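Local coordinates for protein glycoside transferase (Listeria monocytogenes, PDB 6R2M) that is an extracellular glycoside hydrolase, PssZ, that probably acts on exopolysaccharide, at residues A[107-111]-A[125-130]; A[130-134]-A[170-174]. All coordinates share one frame; numbering follows the deposited sequence.

Interaction 1 of 2, residues A[107-111]-A[125-130]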
ATOM      1  N   THR A 107      -6.330  -4.529  -7.702  1.00  6.22           N
ATOM      2  CA  THR A 107      -6.924  -5.819  -8.025  1.00  7.41           C
ATOM      3  C   THR A 107      -7.362  -6.545  -6.766  1.00  7.50           C
ATOM      4  O   THR A 107      -8.422  -7.171  -6.759  1.00  8.27           O
ATOM      5  CB  THR A 107      -5.966  -6.693  -8.836  1.00  8.23           C
ATOM      6  OG1 THR A 107      -4.729  -6.882  -8.128  1.00  8.32           O
ATOM      7  CG2 THR A 107      -5.694  -6.046 -10.180  1.00 12.12           C
ATOM      8  N   GLU A 108      -6.595  -6.426  -5.671  1.00  8.12           N
ATOM      9  CA  GLU A 108      -7.044  -6.997  -4.406  1.00  8.65           C
ATOM     10  C   GLU A 108      -8.369  -6.387  -3.968  1.00  9.98           C
ATOM     11  O   GLU A 108      -9.275  -7.101  -3.538  1.00  7.93           O
ATOM     12  CB  GLU A 108      -5.988  -6.795  -3.321  1.00 11.37           C
ATOM     13  CG  GLU A 108      -4.914  -7.863  -3.346  1.00 14.88           C
ATOM     14  CD  GLU A 108      -5.483  -9.240  -3.042  1.00 22.72           C
ATOM     15  OE1 GLU A 108      -5.950  -9.452  -1.904  1.00 30.59           O
ATOM     16  OE2 GLU A 108      -5.479 -10.100  -3.939  1.00 19.83           O
ATOM     17  N   ALA A 109      -8.511  -5.071  -4.105  1.00  6.85           N
ATOM     18  CA  ALA A 109      -9.752  -4.420  -3.717  1.00  5.73           C
ATOM     19  C   ALA A 109     -10.912  -4.903  -4.576  1.00  7.31           C
ATOM     20  O   ALA A 109     -12.011  -5.150  -4.070  1.00  9.53           O
ATOM     21  CB  ALA A 109      -9.578  -2.905  -3.808  1.00  9.41           C
ATOM     22  N   LEU A 110     -10.670  -5.086  -5.877  1.00  5.43           N
ATOM     23  CA  LEU A 110     -11.708  -5.579  -6.771  1.00  5.27           C
ATOM     24  C   LEU A 110     -12.133  -6.996  -6.422  1.00  7.87           C
ATOM     25  O   LEU A 110     -13.329  -7.315  -6.472  1.00  6.40           O
ATOM     26  CB  LEU A 110     -11.217  -5.516  -8.213  1.00  4.69           C
ATOM     27  CG  LEU A 110     -11.198  -4.109  -8.834  1.00  6.31           C
ATOM     28  CD1 LEU A 110     -10.383  -4.167 -10.096  1.00  9.67           C
ATOM     29  CD2 LEU A 110     -12.597  -3.591  -9.135  1.00  6.96           C
ATOM     30  N   TYR A 111     -11.173  -7.868  -6.103  1.00  7.29           N
ATOM     31  CA  TYR A 111     -11.533  -9.229  -5.710  1.00  9.11           C
ATOM     32  C   TYR A 111     -12.390  -9.214  -4.452  1.00  7.61           C
ATOM     33  O   TYR A 111     -13.406  -9.915  -4.369  1.00 10.08           O
ATOM     34  CB  TYR A 111     -10.276 -10.068  -5.484  1.00  6.85           C
ATOM     35  CG  TYR A 111      -9.585 -10.543  -6.739  1.00  7.48           C
ATOM     36  CD1 TYR A 111     -10.264 -11.257  -7.714  1.00 11.17           C
ATOM     37  CD2 TYR A 111      -8.242 -10.286  -6.931  1.00  6.73           C
ATOM     38  CE1 TYR A 111      -9.616 -11.697  -8.847  1.00  7.46           C
ATOM     39  CE2 TYR A 111      -7.585 -10.713  -8.062  1.00  9.83           C
ATOM     40  CZ  TYR A 111      -8.279 -11.421  -9.008  1.00  9.09           C
ATOM     41  OH  TYR A 111      -7.617 -11.857 -10.135  1.00  9.87           O
ATOM     42  N   MET A 125     -12.688  -8.306 -13.927  1.00  8.29           N
ATOM     43  CA  MET A 125     -11.855  -7.141 -14.196  1.00  8.51           C
ATOM     44  C   MET A 125     -10.485  -7.294 -13.554  1.00 10.06           C
ATOM     45  O   MET A 125      -9.460  -7.034 -14.193  1.00  8.79           O
ATOM     46  CB  MET A 125     -12.555  -5.878 -13.689  1.00  7.13           C
ATOM     47  CG  MET A 125     -11.761  -4.613 -13.885  1.00  7.87           C
ATOM     48  SD  MET A 125     -12.741  -3.191 -13.315  1.00 14.44           S
ATOM     49  CE  MET A 125     -11.560  -1.866 -13.436  1.00 21.48           C
ATOM     50  N   ALA A 126     -10.448  -7.740 -12.297  1.00  7.18           N
ATOM     51  CA  ALA A 126      -9.172  -7.916 -11.613  1.00  5.36           C
ATOM     52  C   ALA A 126      -8.339  -9.015 -12.263  1.00  6.76           C
ATOM     53  O   ALA A 126      -7.112  -8.871 -12.387  1.00  8.70           O
ATOM     54  CB  ALA A 126      -9.413  -8.210 -10.136  1.00  8.35           C
ATOM     55  N   ASP A 127      -8.990 -10.111 -12.692  1.00  6.63           N
ATOM     56  CA  ASP A 127      -8.285 -11.187 -13.398  1.00  7.44           C
ATOM     57  C   ASP A 127      -7.523 -10.629 -14.590  1.00  9.40           C
ATOM     58  O   ASP A 127      -6.357 -10.982 -14.830  1.00  9.07           O
ATOM     59  CB  ASP A 127      -9.267 -12.257 -13.908  1.00  7.73           C
ATOM     60  CG  ASP A 127      -9.814 -13.194 -12.825  1.00 11.10           C
ATOM     61  OD1 ASP A 127      -9.324 -13.228 -11.685  1.00  8.98           O
ATOM     62  OD2 ASP A 127     -10.774 -13.942 -13.161  1.00  9.46           O
ATOM     63  N   LYS A 128      -8.192  -9.777 -15.368  1.00  8.93           N
ATOM     64  CA  LYS A 128      -7.626  -9.284 -16.622  1.00  8.38           C
ATOM     65  C   LYS A 128      -6.457  -8.360 -16.343  1.00 10.22           C
ATOM     66  O   LYS A 128      -5.391  -8.479 -16.964  1.00 12.46           O
ATOM     67  CB  LYS A 128      -8.696  -8.554 -17.446  1.00 11.98           C
ATOM     68  CG  LYS A 128      -9.926  -9.361 -17.807  1.00 30.10           C
ATOM     69  CD  LYS A 128      -9.672 -10.848 -17.752  1.00 31.35           C
ATOM     70  CE  LYS A 128     -10.966 -11.626 -17.745  1.00 21.18           C
ATOM     71  NZ  LYS A 128     -11.414 -12.017 -16.440  1.00 17.22           N
ATOM     72  N   ILE A 129      -6.634  -7.439 -15.394  1.00  6.54           N
ATOM     73  CA  ILE A 129      -5.563  -6.504 -15.061  1.00  8.33           C
ATOM     74  C   ILE A 129      -4.373  -7.253 -14.479  1.00 10.81           C
ATOM     75  O   ILE A 129      -3.223  -7.047 -14.884  1.00  8.20           O
ATOM     76  CB  ILE A 129      -6.076  -5.423 -14.095  1.00  7.77           C
ATOM     77  CG1 ILE A 129      -7.073  -4.510 -14.799  1.00 11.65           C
ATOM     78  CG2 ILE A 129      -4.921  -4.577 -13.560  1.00  9.04           C
ATOM     79  CD1 ILE A 129      -7.868  -3.652 -13.833  1.00 12.09           C
ATOM     80  N   LEU A 130      -4.629  -8.135 -13.510  1.00  8.02           N
ATOM     81  CA  LEU A 130      -3.524  -8.747 -12.778  1.00  7.64           C
ATOM     82  C   LEU A 130      -2.751  -9.725 -13.655  1.00  9.17           C
ATOM     83  O   LEU A 130      -1.523  -9.828 -13.543  1.00  9.70           O
ATOM     84  CB  LEU A 130      -4.054  -9.426 -11.511  1.00  8.61           C
ATOM     85  CG  LEU A 130      -3.037  -9.984 -10.517  1.00 11.87           C
ATOM     86  CD1 LEU A 130      -2.051  -8.918 -10.126  1.00 11.76           C
ATOM     87  CD2 LEU A 130      -3.758 -10.533  -9.305  1.00 13.93           C
TER

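Interaction 2 of 2, residues A[130-134]-A[170-174]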
ATOM      1  N   LEU A 130      -4.629  -8.135 -13.510  1.00  8.02           N
ATOM      2  CA  LEU A 130      -3.524  -8.747 -12.778  1.00  7.64           C
ATOM      3  C   LEU A 130      -2.751  -9.725 -13.655  1.00  9.17           C
ATOM      4  O   LEU A 130      -1.523  -9.828 -13.543  1.00  9.70           O
ATOM      5  CB  LEU A 130      -4.054  -9.426 -11.511  1.00  8.61           C
ATOM      6  CG  LEU A 130      -3.037  -9.984 -10.517  1.00 11.87           C
ATOM      7  CD1 LEU A 130      -2.051  -8.918 -10.126  1.00 11.76           C
ATOM      8  CD2 LEU A 130      -3.758 -10.533  -9.305  1.00 13.93           C
ATOM      9  N   ALA A 131      -3.448 -10.445 -14.537  1.00  8.14           N
ATOM     10  CA  ALA A 131      -2.737 -11.304 -15.476  1.00  9.47           C
ATOM     11  C   ALA A 131      -1.816 -10.483 -16.361  1.00 10.55           C
ATOM     12  O   ALA A 131      -0.669 -10.880 -16.630  1.00 10.34           O
ATOM     13  CB  ALA A 131      -3.740 -12.106 -16.311  1.00 11.27           C
ATOM     14  N   ASN A 132      -2.282  -9.313 -16.789  1.00  8.52           N
ATOM     15  CA  ASN A 132      -1.447  -8.427 -17.591  1.00  7.57           C
ATOM     16  C   ASN A 132      -0.250  -7.913 -16.795  1.00 10.14           C
ATOM     17  O   ASN A 132       0.859  -7.812 -17.334  1.00 10.77           O
ATOM     18  CB  ASN A 132      -2.308  -7.278 -18.111  1.00  9.76           C
ATOM     19  CG  ASN A 132      -1.626  -6.477 -19.169  1.00 13.56           C
ATOM     20  OD1 ASN A 132      -1.381  -6.964 -20.268  1.00 15.83           O
ATOM     21  ND2 ASN A 132      -1.324  -5.218 -18.853  1.00 13.58           N
ATOM     22  N   THR A 133      -0.447  -7.576 -15.516  1.00  6.99           N
ATOM     23  CA  THR A 133       0.670  -7.135 -14.687  1.00  9.16           C
ATOM     24  C   THR A 133       1.721  -8.230 -14.536  1.00  6.29           C
ATOM     25  O   THR A 133       2.929  -7.978 -14.636  1.00  9.85           O
ATOM     26  CB  THR A 133       0.157  -6.707 -13.315  1.00  8.97           C
ATOM     27  OG1 THR A 133      -0.664  -5.546 -13.455  1.00 10.61           O
ATOM     28  CG2 THR A 133       1.326  -6.413 -12.377  1.00 11.34           C
ATOM     29  N   LYS A 134       1.275  -9.454 -14.262  1.00  6.93           N
ATOM     30  CA  LYS A 134       2.199 -10.578 -14.143  1.00  9.22           C
ATOM     31  C   LYS A 134       2.967 -10.813 -15.438  1.00 11.06           C
ATOM     32  O   LYS A 134       4.160 -11.151 -15.411  1.00 11.88           O
ATOM     33  CB  LYS A 134       1.426 -11.831 -13.742  1.00  9.61           C
ATOM     34  CG  LYS A 134       2.245 -13.119 -13.758  1.00 12.67           C
ATOM     35  CD  LYS A 134       1.354 -14.300 -13.390  1.00 15.30           C
ATOM     36  CE  LYS A 134       1.952 -15.634 -13.785  1.00 18.57           C
ATOM     37  NZ  LYS A 134       0.978 -16.713 -13.469  1.00 12.05           N
ATOM     38  N   GLN A 170      -2.694 -14.749  -5.593  1.00 16.47           N
ATOM     39  CA  GLN A 170      -3.973 -14.781  -6.298  1.00 15.95           C
ATOM     40  C   GLN A 170      -3.801 -15.068  -7.789  1.00 17.71           C
ATOM     41  O   GLN A 170      -4.682 -15.675  -8.411  1.00 20.64           O
ATOM     42  CB  GLN A 170      -4.706 -13.456  -6.097  1.00 21.61           C
ATOM     43  CG  GLN A 170      -5.968 -13.337  -6.916  1.00 19.26           C
ATOM     44  CD  GLN A 170      -7.068 -14.252  -6.414  1.00 29.56           C
ATOM     45  OE1 GLN A 170      -7.255 -14.403  -5.207  1.00 27.44           O
ATOM     46  NE2 GLN A 170      -7.799 -14.876  -7.343  1.00 22.06           N
ATOM     47  N   ILE A 171      -2.686 -14.644  -8.380  1.00 12.56           N
ATOM     48  CA  ILE A 171      -2.441 -14.832  -9.804  1.00 10.68           C
ATOM     49  C   ILE A 171      -1.331 -15.851 -10.054  1.00  8.06           C
ATOM     50  O   ILE A 171      -0.857 -15.983 -11.181  1.00  9.62           O
ATOM     51  CB  ILE A 171      -2.158 -13.483 -10.494  1.00 10.89           C
ATOM     52  CG1 ILE A 171      -2.435 -13.548 -12.006  1.00 13.09           C
ATOM     53  CG2 ILE A 171      -0.767 -12.969 -10.183  1.00 10.01           C
ATOM     54  CD1 ILE A 171      -3.893 -13.717 -12.345  1.00 15.00           C
ATOM     55  N   ASN A 172      -0.921 -16.590  -9.022  1.00  9.11           N
ATOM     56  CA  ASN A 172      -0.023 -17.742  -9.167  1.00 10.52           C
ATOM     57  C   ASN A 172       1.302 -17.391  -9.844  1.00 11.80           C
ATOM     58  O   ASN A 172       1.720 -18.040 -10.804  1.00 12.46           O
ATOM     59  CB  ASN A 172      -0.718 -18.870  -9.928  1.00  9.44           C
ATOM     60  CG  ASN A 172      -1.953 -19.359  -9.217  1.00 11.25           C
ATOM     61  OD1 ASN A 172      -3.080 -19.181  -9.699  1.00 16.05           O
ATOM     62  ND2 ASN A 172      -1.754 -19.976  -8.061  1.00 10.86           N
ATOM     63  N   TYR A 173       1.983 -16.371  -9.330  1.00 10.19           N
ATOM     64  CA  TYR A 173       3.374 -16.191  -9.724  1.00 10.04           C
ATOM     65  C   TYR A 173       4.152 -17.472  -9.449  1.00  9.28           C
ATOM     66  O   TYR A 173       3.877 -18.193  -8.485  1.00 10.91           O
ATOM     67  CB  TYR A 173       4.021 -15.040  -8.954  1.00  8.48           C
ATOM     68  CG  TYR A 173       3.761 -13.644  -9.482  1.00  7.10           C
ATOM     69  CD1 TYR A 173       2.582 -12.979  -9.163  1.00  7.81           C
ATOM     70  CD2 TYR A 173       4.710 -12.969 -10.240  1.00  8.57           C
ATOM     71  CE1 TYR A 173       2.338 -11.705  -9.593  1.00  8.73           C
ATOM     72  CE2 TYR A 173       4.466 -11.676 -10.694  1.00  9.35           C
ATOM     73  CZ  TYR A 173       3.271 -11.053 -10.356  1.00  8.45           C
ATOM     74  OH  TYR A 173       2.981  -9.775 -10.771  1.00  9.39           O
ATOM     75  N   ARG A 174       5.123 -17.754 -10.313  1.00  9.48           N
ATOM     76  CA  ARG A 174       5.992 -18.909 -10.127  1.00 14.27           C
ATOM     77  C   ARG A 174       6.800 -18.777  -8.841  1.00 14.09           C
ATOM     78  O   ARG A 174       6.953 -17.691  -8.281  1.00 10.64           O
ATOM     79  CB  ARG A 174       6.933 -19.068 -11.315  1.00 14.30           C
ATOM     80  CG  ARG A 174       6.215 -19.233 -12.644  1.00 19.61           C
ATOM     81  CD  ARG A 174       7.146 -18.937 -13.815  1.00 26.29           C
ATOM     82  NE  ARG A 174       8.259 -19.881 -13.899  1.00 31.70           N
ATOM     83  CZ  ARG A 174       9.355 -19.678 -14.623  1.00 31.75           C
ATOM     84  NH1 ARG A 174       9.491 -18.561 -15.324  1.00 31.03           N
ATOM     85  NH2 ARG A 174      10.322 -20.585 -14.638  1.00 35.35           N
TER
HETATM   86  O   HOH W   1       4.596  -8.632 -12.600  1.00 10.74           O

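Interaction 1 of 2, residues A[107-111]-A[125-130]
The phenol ring of Y111 lies over the methyl of A126 and ends on the carboxylate of D127, so one side chain joins an apolar and a polar contact. A126 CB sits 3.6 Å from the centroid of the Y111 ring and only 12° off its normal, a CH-pi contact made squarely over one face. With CG of Y111 beside the backbone N (chi1 -77°), the ring extends to D127, where Y111 OH donates to D127 OD1 at 2.7 Å. That oxygen lies in the ring plane and accepts through its anti lone pair, which helps fix the phenol over A126. The same A126 methyl is also met by T107 and L110: T107 O lies 3.7 Å and L110 CB 3.8 Å from A126 CB. The A126 and T107 CA atoms, 4.7 Å apart, mark the closest pairing of the backbones. T107 turns CG2 to the other helix, 3.8 Å from I129 CG2, while OG1 turns back to its own helix and bonds D103 O and F104 O. L130 CD2 touches the ring edge, 4.0 Å from Y111 CE2. The segment axes approach to 8.9 Å and run nearly antiparallel at 159°, as expected of a helical hairpin joined by a short connection. This pair, helices 100-116 and 120-136, is flanked by helix 66-79, whose F69 meets L110 and whose V73 and L76 meet M125, and by helix 165-170, which reaches Y111 through Q170.

Interaction 2 of 2, residues A[130-134]-A[170-174]
A single lysine ammonium bridges two successive backbone carbonyls where helix 165-170 ends: K134 NZ donates to I171 O at 3.0 Å and to N172 O at 3.1 Å. The two bonds differ in direction. I171 O is approached nearly end-on, with a C=O...NZ angle of 162°, whereas NZ stands well above the carbonyl plane of N172. N172, at positive phi, is the C-prime residue of a Schellman motif, and this turn presents both oxygens to the ammonium. K134 reaches them with an extended chain, CG being anti to the backbone N (chi1 172°), and on the way it passes over the Y173 ring, K134 CG lying 4.1 Å from its centroid in a CH-pi contact displaced toward the rim. Beside the lysine, I171 CB packs 3.6 Å from L130 CD2, the two side chains lying alongside and pointing opposite ways. At the ring edge Y173 OH donates to a water, which in turn donates to T133 O, both bonds 2.7 Å long. The lysine's positive charge, placed on carbonyls at a helix C-terminus, would probably be stabilised by the dipole there, and the ammonium in turn gives the departing chain two polar attachments.

How the interactions relate
Both contacts use helix 120-136, on successive turns, and L130 belongs to each. Their centres are about 10 Å apart, and they touch directly where Y111 CE2 meets Q170 CG at 3.3 Å. Interaction 1 is buried, with six of its eight touching residues enclosed, and joins two helices adjacent in sequence chiefly through apolar side chains plus one phenol-carboxylate bond. Interaction 2 is only partly buried and fastens the loop after helix 165-170 to the same helix by a lysine gripping main-chain oxygens and by a bridging water, beside apolar packing of I171, as suits a site nearer the surface.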